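Local coordinates for protein putative adhesin (Bacteroides thetaiotaomicron, PDB 4QDG) that probably serves as a lipid-attached outer-membrane anchor or adhesin of a pilus, as a member of the FimB/Mfa2 family, at residues M93-G98 against T104-E109. Sequence-based numbering, arbitrary orientation.
Sequences MKYTPG and TDLQVE
Strands 91-94 and 107-110 form an antiparallel beta hairpin with a long connecting loop, and the hydrogen-bonded pair Lys94–Gln107 lies where the two arms begin to part. Lys94 N gives a short, fairly straight bond to Gln107 O (2.7 Å), whereas the return bond, from Gln107 N to Lys94 O, is longer at 3.3 Å and more bent, with an N-H...O angle of 139°. Beyond this pair the arms diverge, and a water sits between them, accepting from Thr96 N at 2.9 Å; its link to Asp105 O is weak.

One face of the hairpin is apolar. In Leu106, chi1 of -164° swings the end of the side chain across to Tyr95 and lays CD1 over one face of the ring as a CH-pi contact, 3.9 Å from the ring centroid and displaced toward the rim that carries CZ. This methyl is wedged between the ring and CG of Met93, a selenomethionine here, at 3.6 Å from CG, and the leucine's branch offers its second methyl, CD2, to Met93 CE at the end of the flexible chain. Val108 CG2 lies more loosely beside Met93 CG. Leu41 and Tyr81, from strands 38-44 and 75-82, cover this face, which suits its large apolar side chains.

The other face carries long polar side chains whose aliphatic parts pack on Leu180. Lys94 suits its place by length: with all four torsions near 180°, it reaches diagonally past its direct partner Gln107 to the opposite charge of Glu109, where NZ forms a salt bridge with OE1 (3.0 Å). Val108 also bonds through its backbone to Phe181. The arrangement is that of a beta hairpin extended by strand 180-181 into a three-stranded antiparallel sheet, its Met93, Leu106 and Val108 face laid on strands 38-44 and 75-82.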
loop_
_atom_site.group_PDB
_atom_site.type_symbol
_atom_site.label_atom_id
_atom_site.label_comp_id
_atom_site.label_asym_id
_atom_site.label_seq_id
_atom_site.Cartn_x
_atom_site.Cartn_y
_atom_site.Cartn_z
HETATM N N MSE A 93 4.235 14.286 -5.694
HETATM C CA MSE A 93 5.653 14.343 -5.989
HETATM C C MSE A 93 6.201 15.545 -5.271
HETATM O O MSE A 93 5.568 16.601 -5.259
HETATM C CB MSE A 93 5.905 14.438 -7.485
HETATM C CG MSE A 93 6.451 13.178 -8.048
HETATM SE SE MSE A 93 6.287 13.263 -9.964
HETATM C CE MSE A 93 6.683 11.475 -10.299
ATOM N N LYS A 94 7.340 15.378 -4.639
ATOM C CA LYS A 94 7.972 16.412 -3.825
ATOM C C LYS A 94 9.429 16.615 -4.259
ATOM O O LYS A 94 10.229 15.674 -4.278
ATOM C CB LYS A 94 7.875 15.982 -2.345
ATOM C CG LYS A 94 8.171 17.054 -1.316
ATOM C CD LYS A 94 8.243 16.431 0.073
ATOM C CE LYS A 94 8.716 17.404 1.129
ATOM N NZ LYS A 94 8.955 16.725 2.426
ATOM N N TYR A 95 9.752 17.839 -4.645
ATOM C CA TYR A 95 11.114 18.226 -5.020
ATOM C C TYR A 95 11.601 19.223 -3.990
ATOM O O TYR A 95 10.808 20.037 -3.486
ATOM C CB TYR A 95 11.190 18.797 -6.456
ATOM C CG TYR A 95 11.195 17.753 -7.552
ATOM C CD1 TYR A 95 12.348 17.028 -7.846
ATOM C CD2 TYR A 95 10.070 17.540 -8.344
ATOM C CE1 TYR A 95 12.362 16.068 -8.863
ATOM C CE2 TYR A 95 10.076 16.597 -9.376
ATOM C CZ TYR A 95 11.229 15.868 -9.639
ATOM O OH TYR A 95 11.249 14.935 -10.655
ATOM N N THR A 96 12.883 19.120 -3.614
ATOM C CA THR A 96 13.454 20.016 -2.607
ATOM C C THR A 96 13.941 21.293 -3.319
ATOM O O THR A 96 14.811 21.201 -4.209
ATOM C CB THR A 96 14.553 19.309 -1.777
ATOM O OG1 THR A 96 14.050 18.060 -1.304
ATOM C CG2 THR A 96 15.020 20.143 -0.584
ATOM N N PRO A 97 13.363 22.480 -2.966
ATOM C CA PRO A 97 13.837 23.737 -3.584
ATOM C C PRO A 97 15.343 23.895 -3.394
ATOM O O PRO A 97 15.865 23.617 -2.305
ATOM C CB PRO A 97 13.048 24.831 -2.854
ATOM C CG PRO A 97 11.902 24.147 -2.209
ATOM C CD PRO A 97 12.333 22.739 -1.933
ATOM N N GLY A 98 16.024 24.230 -4.489
ATOM C CA GLY A 98 17.472 24.394 -4.537
ATOM C C GLY A 98 18.197 23.162 -5.037
ATOM O O GLY A 98 19.256 23.272 -5.669
ATOM N N THR A 104 17.820 10.701 -8.220
ATOM C CA THR A 104 18.016 10.595 -6.770
ATOM C C THR A 104 17.400 11.784 -5.977
ATOM O O THR A 104 17.407 11.758 -4.742
ATOM C CB THR A 104 19.509 10.399 -6.445
ATOM O OG1 THR A 104 20.252 11.541 -6.841
ATOM C CG2 THR A 104 20.096 9.148 -7.099
ATOM N N ASP A 105 16.803 12.765 -6.668
ATOM C CA ASP A 105 16.199 13.934 -6.021
ATOM C C ASP A 105 14.680 13.786 -5.845
ATOM O O ASP A 105 14.043 14.609 -5.180
ATOM C CB ASP A 105 16.537 15.216 -6.814
ATOM C CG ASP A 105 18.035 15.476 -6.912
ATOM O OD1 ASP A 105 18.723 15.395 -5.868
ATOM O OD2 ASP A 105 18.526 15.695 -8.037
ATOM N N LEU A 106 14.097 12.749 -6.402
ATOM C CA LEU A 106 12.675 12.589 -6.251
ATOM C C LEU A 106 12.277 11.957 -4.905
ATOM O O LEU A 106 12.932 11.053 -4.368
ATOM C CB LEU A 106 12.095 11.785 -7.419
ATOM C CG LEU A 106 10.582 11.826 -7.625
ATOM C CD1 LEU A 106 10.009 13.269 -7.525
ATOM C CD2 LEU A 106 10.237 11.204 -8.937
ATOM N N GLN A 107 11.209 12.535 -4.354
ATOM C CA GLN A 107 10.475 12.146 -3.180
ATOM C C GLN A 107 8.993 12.192 -3.505
ATOM O O GLN A 107 8.581 13.026 -4.321
ATOM C CB GLN A 107 10.784 13.067 -1.999
ATOM C CG GLN A 107 12.187 12.901 -1.458
ATOM C CD GLN A 107 12.445 13.715 -0.226
ATOM O OE1 GLN A 107 11.589 14.441 0.288
ATOM N NE2 GLN A 107 13.650 13.613 0.274
ATOM N N VAL A 108 8.201 11.294 -2.873
ATOM C CA VAL A 108 6.741 11.209 -2.928
ATOM C C VAL A 108 6.247 11.235 -1.474
ATOM O O VAL A 108 6.716 10.462 -0.630
ATOM C CB VAL A 108 6.216 9.985 -3.737
ATOM C CG1 VAL A 108 4.718 9.757 -3.557
ATOM C CG2 VAL A 108 6.547 10.149 -5.205
ATOM N N GLU A 109 5.314 12.138 -1.183
ATOM C CA GLU A 109 4.750 12.268 0.149
ATOM C C GLU A 109 3.244 12.178 0.108
ATOM O O GLU A 109 2.638 12.614 -0.860
ATOM C CB GLU A 109 5.165 13.616 0.765
ATOM C CG GLU A 109 5.090 13.617 2.289
ATOM C CD GLU A 109 5.202 14.960 2.983
ATOM O OE1 GLU A 109 6.074 15.769 2.590
ATOM O OE2 GLU A 109 4.438 15.182 3.952
HETATM O O HOH W 1 15.114 17.817 -4.952
#